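Local coordinates for signal transduction protein TRAP (Staphylococcus aureus, PDB 4AE5), which is thought to act, in its phosphorylated form, as a signal transducer that switches on the agr system, RNAIII synthesis and toxin expression in staphylococcal virulence, at residues F67-F72 and Y157-L162; K101-L106 and Y114-G119. One frame throughout, in Å; residues are numbered along the deposited sequence.

Contact 1 (F67-F72 and Y157-L162); sequences FYCAIF and YFERYL. With FMT (formic acid), chain E.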
loop_
_atom_site.group_PDB
_atom_site.type_symbol
_atom_site.label_atom_id
_atom_site.label_comp_id
_atom_site.label_asym_id
_atom_site.label_seq_id
_atom_site.Cartn_x
_atom_site.Cartn_y
_atom_site.Cartn_z
ATOM N N PHE A 67 2.625 1.754 -11.145
ATOM C CA PHE A 67 1.223 1.409 -10.786
ATOM C C PHE A 67 1.296 0.792 -9.391
ATOM O O PHE A 67 2.218 0.045 -9.084
ATOM C CB PHE A 67 0.712 0.337 -11.732
ATOM C CG PHE A 67 -0.586 -0.299 -11.314
ATOM C CD1 PHE A 67 -1.793 0.273 -11.756
ATOM C CD2 PHE A 67 -0.621 -1.473 -10.519
ATOM C CE1 PHE A 67 -3.005 -0.301 -11.388
ATOM C CE2 PHE A 67 -1.843 -2.028 -10.124
ATOM C CZ PHE A 67 -3.029 -1.438 -10.566
ATOM N N TYR A 68 0.353 1.124 -8.537
ATOM C CA TYR A 68 0.268 0.475 -7.217
ATOM C C TYR A 68 -1.103 -0.151 -7.015
ATOM O O TYR A 68 -2.121 0.432 -7.456
ATOM C CB TYR A 68 0.519 1.495 -6.105
ATOM C CG TYR A 68 1.934 1.985 -6.122
ATOM C CD1 TYR A 68 2.322 3.088 -6.910
ATOM C CD2 TYR A 68 2.897 1.338 -5.379
ATOM C CE1 TYR A 68 3.656 3.497 -6.994
ATOM C CE2 TYR A 68 4.221 1.733 -5.412
ATOM C CZ TYR A 68 4.593 2.868 -6.213
ATOM O OH TYR A 68 5.938 3.208 -6.272
ATOM N N CYS A 69 -1.141 -1.299 -6.365
ATOM C CA CYS A 69 -2.355 -1.778 -5.742
ATOM C C CYS A 69 -2.254 -1.724 -4.203
ATOM O O CYS A 69 -1.300 -2.280 -3.654
ATOM C CB CYS A 69 -2.663 -3.224 -6.169
ATOM S SG CYS A 69 -4.300 -3.805 -5.570
ATOM N N ALA A 70 -3.202 -1.047 -3.575
ATOM C CA ALA A 70 -3.401 -1.019 -2.146
ATOM C C ALA A 70 -4.441 -2.084 -1.776
ATOM O O ALA A 70 -5.603 -2.050 -2.250
ATOM C CB ALA A 70 -3.867 0.348 -1.669
ATOM N N ILE A 71 -4.021 -3.036 -0.963
ATOM C CA ILE A 71 -4.958 -4.100 -0.510
ATOM C C ILE A 71 -5.323 -3.820 0.916
ATOM O O ILE A 71 -4.448 -3.702 1.749
ATOM C CB ILE A 71 -4.344 -5.520 -0.585
ATOM C CG1 ILE A 71 -3.798 -5.723 -1.993
ATOM C CG2 ILE A 71 -5.389 -6.603 -0.168
ATOM C CD1 ILE A 71 -2.926 -6.979 -2.134
ATOM N N PHE A 72 -6.614 -3.732 1.198
ATOM C CA PHE A 72 -7.050 -3.519 2.579
ATOM C C PHE A 72 -7.504 -4.837 3.116
ATOM O O PHE A 72 -8.317 -5.516 2.452
ATOM C CB PHE A 72 -8.216 -2.500 2.623
ATOM C CG PHE A 72 -7.768 -1.110 2.296
ATOM C CD1 PHE A 72 -7.532 -0.770 0.977
ATOM C CD2 PHE A 72 -7.586 -0.153 3.287
ATOM C CE1 PHE A 72 -7.139 0.517 0.619
ATOM C CE2 PHE A 72 -7.178 1.165 2.931
ATOM C CZ PHE A 72 -6.932 1.468 1.605
ATOM N N TYR A 157 -12.559 -6.625 2.726
ATOM C CA TYR A 157 -11.393 -6.807 1.876
ATOM C C TYR A 157 -11.628 -6.156 0.520
ATOM O O TYR A 157 -12.641 -6.419 -0.184
ATOM C CB TYR A 157 -11.003 -8.281 1.757
ATOM C CG TYR A 157 -9.847 -8.619 0.860
ATOM C CD1 TYR A 157 -9.977 -8.602 -0.528
ATOM C CD2 TYR A 157 -8.580 -8.996 1.419
ATOM C CE1 TYR A 157 -8.864 -8.944 -1.349
ATOM C CE2 TYR A 157 -7.505 -9.376 0.615
ATOM C CZ TYR A 157 -7.649 -9.341 -0.755
ATOM O OH TYR A 157 -6.589 -9.710 -1.568
ATOM N N PHE A 158 -10.706 -5.283 0.123
ATOM C CA PHE A 158 -10.766 -4.796 -1.255
ATOM C C PHE A 158 -9.440 -4.197 -1.693
ATOM O O PHE A 158 -8.533 -3.957 -0.851
ATOM C CB PHE A 158 -11.914 -3.738 -1.416
ATOM C CG PHE A 158 -11.496 -2.335 -1.083
ATOM C CD1 PHE A 158 -11.351 -1.938 0.236
ATOM C CD2 PHE A 158 -11.290 -1.392 -2.100
ATOM C CE1 PHE A 158 -10.943 -0.653 0.534
ATOM C CE2 PHE A 158 -10.907 -0.107 -1.807
ATOM C CZ PHE A 158 -10.728 0.258 -0.485
ATOM N N GLU A 159 -9.358 -3.949 -2.997
ATOM C CA GLU A 159 -8.194 -3.378 -3.689
ATOM C C GLU A 159 -8.540 -1.963 -4.172
ATOM O O GLU A 159 -9.615 -1.745 -4.765
ATOM C CB GLU A 159 -7.879 -4.249 -4.915
ATOM C CG GLU A 159 -7.236 -5.578 -4.515
ATOM C CD GLU A 159 -6.730 -6.360 -5.710
ATOM O OE1 GLU A 159 -7.209 -6.096 -6.815
ATOM O OE2 GLU A 159 -5.855 -7.257 -5.547
ATOM N N ARG A 160 -7.684 -1.002 -3.881
ATOM C CA ARG A 160 -7.756 0.287 -4.568
ATOM C C ARG A 160 -6.611 0.423 -5.529
ATOM O O ARG A 160 -5.410 0.516 -5.114
ATOM C CB ARG A 160 -7.680 1.447 -3.552
ATOM C CG ARG A 160 -7.801 2.817 -4.280
ATOM C CD ARG A 160 -8.061 4.016 -3.346
ATOM N NE ARG A 160 -9.452 4.118 -2.815
ATOM C CZ ARG A 160 -9.740 3.955 -1.523
ATOM N NH1 ARG A 160 -8.732 3.727 -0.624
ATOM N NH2 ARG A 160 -10.997 4.067 -1.097
ATOM N N TYR A 161 -6.911 0.505 -6.819
ATOM C CA TYR A 161 -5.804 0.710 -7.812
ATOM C C TYR A 161 -5.379 2.196 -7.877
ATOM O O TYR A 161 -6.232 3.076 -7.858
ATOM C CB TYR A 161 -6.224 0.280 -9.216
ATOM C CG TYR A 161 -6.314 -1.205 -9.482
ATOM C CD1 TYR A 161 -6.108 -2.160 -8.480
ATOM C CD2 TYR A 161 -6.628 -1.660 -10.788
ATOM C CE1 TYR A 161 -6.163 -3.541 -8.769
ATOM C CE2 TYR A 161 -6.732 -3.014 -11.079
ATOM C CZ TYR A 161 -6.489 -3.950 -10.089
ATOM O OH TYR A 161 -6.580 -5.293 -10.406
ATOM N N LEU A 162 -4.070 2.452 -7.928
ATOM C CA LEU A 162 -3.427 3.790 -7.962
ATOM C C LEU A 162 -2.637 3.924 -9.260
ATOM O O LEU A 162 -1.622 3.218 -9.487
ATOM C CB LEU A 162 -2.473 4.004 -6.760
ATOM C CG LEU A 162 -2.949 3.696 -5.351
ATOM C CD1 LEU A 162 -1.920 4.179 -4.281
ATOM C CD2 LEU A 162 -4.250 4.336 -4.937
HETATM C C FMT E . -4.601 3.641 -0.773
HETATM O O1 FMT E . -3.831 3.606 0.216
HETATM O O2 FMT E . -5.916 3.859 -0.547
#
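Tyr-157 enters from the loop with CG anti to its backbone N and runs alongside Ile-71, whose CG2 methyl lies 3.6 Å from Tyr-157 CE2; its hydroxyl reaches Phe-139 O. At Phe-158 the strand proper begins, Phe-72 N donating to Phe-158 O at 2.8 Å in a straight bond nearly along the C=O axis, while the return bond from Phe-158 N is weak. The Phe-158 ring takes the crowded position between backbone N and carbonyl carbon (chi1 87°), which swings it beside Phe-72; the planes are nearly parallel but slid apart, so that Phe-158 CE1 meets Phe-72 CD1 at 3.4 Å with little overlap. On the other side of the sheet, Glu-159 passes its extended chain over Cys-69, CD 3.5 Å from Cys-69 SG, and delivers its carboxylate to Lys-130 and Tyr-126 of helix 123-131. Strands 67-73 and 158-164 are antiparallel neighbours in the closed eight-stranded barrel, and successive pairs point to opposite sides: Tyr-68/Leu-162, Ala-70/Arg-160 and Phe-72/Phe-158 to one, Cys-69/Tyr-161 and Ile-71/Glu-159 to the other. Arg-160, bonded both ways to the Ala-70 backbone, bends at chi3 and turns one guanidinium face to the edge of the Phe-158 ring at CZ; its NH1 donates to O2 of a bound formic acid at 2.8 Å, and NE pairs with Asp-33. The Tyr-161 ring receives the edge of Phe-67 in a T-shaped stack, Phe-67 CZ standing 3.5 Å from Tyr-161 CG, while Cys-69 SG lies at the Tyr-161 ring edge. Leu-162 exchanges two backbone bonds with Tyr-68, its CB packing 4.0 Å from Tyr-68 CB.

Contact 2 (K101-L106 and Y114-G119); sequences KSYRLL and YKIYFG. With FMT (formic acid), chain E.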
loop_
_atom_site.group_PDB
_atom_site.type_symbol
_atom_site.label_atom_id
_atom_site.label_comp_id
_atom_site.label_asym_id
_atom_site.label_seq_id
_atom_site.Cartn_x
_atom_site.Cartn_y
_atom_site.Cartn_z
ATOM N N LYS A 101 8.134 -3.978 -8.733
ATOM C CA LYS A 101 8.944 -2.797 -8.352
ATOM C C LYS A 101 9.117 -2.683 -6.826
ATOM O O LYS A 101 10.219 -2.437 -6.331
ATOM C CB LYS A 101 8.308 -1.502 -8.928
ATOM C CG LYS A 101 8.239 -1.458 -10.477
ATOM C CD LYS A 101 9.660 -1.634 -11.118
ATOM C CE LYS A 101 9.556 -1.832 -12.630
ATOM N NZ LYS A 101 10.787 -1.442 -13.400
ATOM N N SER A 102 8.021 -2.768 -6.088
ATOM C CA SER A 102 8.062 -2.577 -4.647
ATOM C C SER A 102 7.000 -3.304 -3.863
ATOM O O SER A 102 5.903 -3.695 -4.358
ATOM C CB SER A 102 8.042 -1.030 -4.347
ATOM O OG SER A 102 6.782 -0.518 -4.795
ATOM N N TYR A 103 7.218 -3.373 -2.570
ATOM C CA TYR A 103 6.284 -4.011 -1.643
ATOM C C TYR A 103 6.342 -3.270 -0.279
ATOM O O TYR A 103 7.455 -2.883 0.180
ATOM C CB TYR A 103 6.761 -5.442 -1.362
ATOM C CG TYR A 103 5.994 -6.182 -0.321
ATOM C CD1 TYR A 103 4.655 -6.480 -0.512
ATOM C CD2 TYR A 103 6.585 -6.588 0.861
ATOM C CE1 TYR A 103 3.918 -7.235 0.401
ATOM C CE2 TYR A 103 5.846 -7.292 1.794
ATOM C CZ TYR A 103 4.535 -7.638 1.556
ATOM O OH TYR A 103 3.795 -8.355 2.459
ATOM N N ARG A 104 5.186 -3.094 0.332
ATOM C CA ARG A 104 5.018 -2.608 1.713
ATOM C C ARG A 104 3.942 -3.356 2.461
ATOM O O ARG A 104 2.746 -3.447 2.013
ATOM C CB ARG A 104 4.709 -1.091 1.789
ATOM C CG ARG A 104 5.681 -0.073 1.181
ATOM C CD ARG A 104 7.032 -0.068 1.972
ATOM N NE ARG A 104 7.932 0.998 1.487
ATOM C CZ ARG A 104 8.771 0.857 0.465
ATOM N NH1 ARG A 104 8.843 -0.296 -0.226
ATOM N NH2 ARG A 104 9.577 1.858 0.129
ATOM N N LEU A 105 4.340 -3.919 3.614
ATOM C CA LEU A 105 3.415 -4.425 4.599
ATOM C C LEU A 105 3.204 -3.406 5.741
ATOM O O LEU A 105 4.194 -2.936 6.372
ATOM C CB LEU A 105 3.859 -5.787 5.141
ATOM C CG LEU A 105 3.040 -6.384 6.265
ATOM C CD1 LEU A 105 1.672 -6.807 5.681
ATOM C CD2 LEU A 105 3.790 -7.614 6.872
ATOM N N LEU A 106 1.955 -3.025 5.982
ATOM C CA LEU A 106 1.638 -1.797 6.782
ATOM C C LEU A 106 0.714 -2.130 7.934
ATOM O O LEU A 106 -0.396 -2.688 7.720
ATOM C CB LEU A 106 0.967 -0.730 5.916
ATOM C CG LEU A 106 1.813 -0.343 4.682
ATOM C CD1 LEU A 106 1.029 0.614 3.756
ATOM C CD2 LEU A 106 3.131 0.325 5.135
ATOM N N TYR A 114 -5.281 -4.072 8.106
ATOM C CA TYR A 114 -3.893 -4.032 7.585
ATOM C C TYR A 114 -3.907 -3.562 6.142
ATOM O O TYR A 114 -5.004 -3.539 5.498
ATOM C CB TYR A 114 -3.190 -5.387 7.822
ATOM C CG TYR A 114 -2.537 -5.564 9.224
ATOM C CD1 TYR A 114 -3.311 -5.854 10.347
ATOM C CD2 TYR A 114 -1.152 -5.528 9.388
ATOM C CE1 TYR A 114 -2.748 -6.012 11.606
ATOM C CE2 TYR A 114 -0.552 -5.702 10.661
ATOM C CZ TYR A 114 -1.354 -5.946 11.762
ATOM O OH TYR A 114 -0.790 -6.131 13.031
ATOM N N LYS A 115 -2.740 -3.068 5.669
ATOM C CA LYS A 115 -2.638 -2.624 4.283
ATOM C C LYS A 115 -1.380 -3.186 3.658
ATOM O O LYS A 115 -0.314 -3.327 4.321
ATOM C CB LYS A 115 -2.799 -1.094 4.146
ATOM C CG LYS A 115 -2.923 -0.605 2.680
ATOM C CD LYS A 115 -3.584 0.783 2.594
ATOM C CE LYS A 115 -2.666 1.853 3.105
ATOM N NZ LYS A 115 -3.292 3.207 2.887
ATOM N N ILE A 116 -1.489 -3.514 2.372
ATOM C CA ILE A 116 -0.317 -3.910 1.582
ATOM C C ILE A 116 -0.290 -2.942 0.361
ATOM O O ILE A 116 -1.345 -2.727 -0.249
ATOM C CB ILE A 116 -0.380 -5.360 1.084
ATOM C CG1 ILE A 116 -0.045 -6.297 2.278
ATOM C CG2 ILE A 116 0.636 -5.567 -0.113
ATOM C CD1 ILE A 116 -0.469 -7.741 1.978
ATOM N N TYR A 117 0.877 -2.376 0.048
ATOM C CA TYR A 117 1.115 -1.805 -1.290
ATOM C C TYR A 117 1.950 -2.766 -2.126
ATOM O O TYR A 117 3.050 -3.130 -1.695
ATOM C CB TYR A 117 1.860 -0.438 -1.255
ATOM C CG TYR A 117 1.084 0.830 -0.775
ATOM C CD1 TYR A 117 -0.322 0.824 -0.606
ATOM C CD2 TYR A 117 1.740 2.034 -0.517
ATOM C CE1 TYR A 117 -1.012 1.972 -0.173
ATOM C CE2 TYR A 117 1.019 3.205 -0.105
ATOM C CZ TYR A 117 -0.341 3.152 0.056
ATOM O OH TYR A 117 -1.078 4.261 0.477
ATOM N N PHE A 118 1.490 -3.072 -3.361
ATOM C CA PHE A 118 2.272 -3.712 -4.389
ATOM C C PHE A 118 2.490 -2.676 -5.472
ATOM O O PHE A 118 1.530 -2.069 -6.002
ATOM C CB PHE A 118 1.610 -4.978 -4.956
ATOM C CG PHE A 118 1.824 -6.224 -4.128
ATOM C CD1 PHE A 118 3.119 -6.793 -3.952
ATOM C CD2 PHE A 118 0.720 -6.847 -3.488
ATOM C CE1 PHE A 118 3.273 -8.005 -3.233
ATOM C CE2 PHE A 118 0.884 -8.050 -2.781
ATOM C CZ PHE A 118 2.199 -8.567 -2.592
ATOM N N GLY A 119 3.756 -2.380 -5.719
ATOM C CA GLY A 119 4.156 -1.525 -6.844
ATOM C C GLY A 119 4.638 -2.338 -8.028
ATOM O O GLY A 119 5.553 -3.192 -7.931
HETATM C C FMT E . -4.601 3.641 -0.773
HETATM O O1 FMT E . -3.831 3.606 0.216
HETATM O O2 FMT E . -5.916 3.859 -0.547
HETATM O O HOH W 1 5.112 -0.650 -2.508
#
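Strands 101-106 and 114-119 run almost exactly antiparallel, 177° between their directions and 4.6 Å apart at the closest, with backbone bonds in both directions at Ser-102, Arg-104 and Leu-106. Lys-101 and Ser-102 both face Gly-119, a classic beta bulge, and both their N-H groups reach Gly-119 O from above the carbonyl plane, Lys-101 N at 2.8 Å. Ser-102 OG, in the crowded position between its backbone N and carbonyl carbon, lies 3.5 Å from Gly-119 CA, and a water on OG bonds weakly to Tyr-117 O. These strands form a beta hairpin within the barrel. On one side of it Tyr-103, its CG anti to the backbone N (chi1 174°), runs beside Phe-118 at an oblique tilt, CD1 3.4 Å from Phe-118 CE1, and its CE1 also touches Ile-116 CG2. Leu-105 CD1 crosses to Ile-116 CG1 at 3.8 Å. On the opposite side, Arg-104 folds back so that NH1 bonds Tyr-103 O in the guanidinium plane, while NE pairs with Glu-40. Lys-115, bent at chi3, passes its CE 4.0 Å from Leu-106 CD1. Its NZ and Tyr-117 OH both donate to FMT O1, each at 2.8 Å, the formate oxygen lying at the edge of the Tyr-117 ring.

Strands 67-73 and 114-120 are neighbours in the barrel, so contact 1 and contact 2 are joined through backbone bonds: Cys-69 N to Phe-118 O and Ile-71 N to Ile-116 O probably hydrogen-bond. Contact 2, a local hairpin nested within the chain loop that contact 1 closes, is almost wholly buried; contact 1 joins strands far apart in sequence and is only partly so. Their chemistry differs accordingly: contact 1 sends the Glu-159 carboxylate and the Tyr-161 hydroxyl to helix 123-131, whereas contact 2 pairs apolar and aromatic groups on its Tyr-103 side. One formate, probably from the crystallisation liquor, bridges both and also bonds to Tyr-8 of strand 3-9.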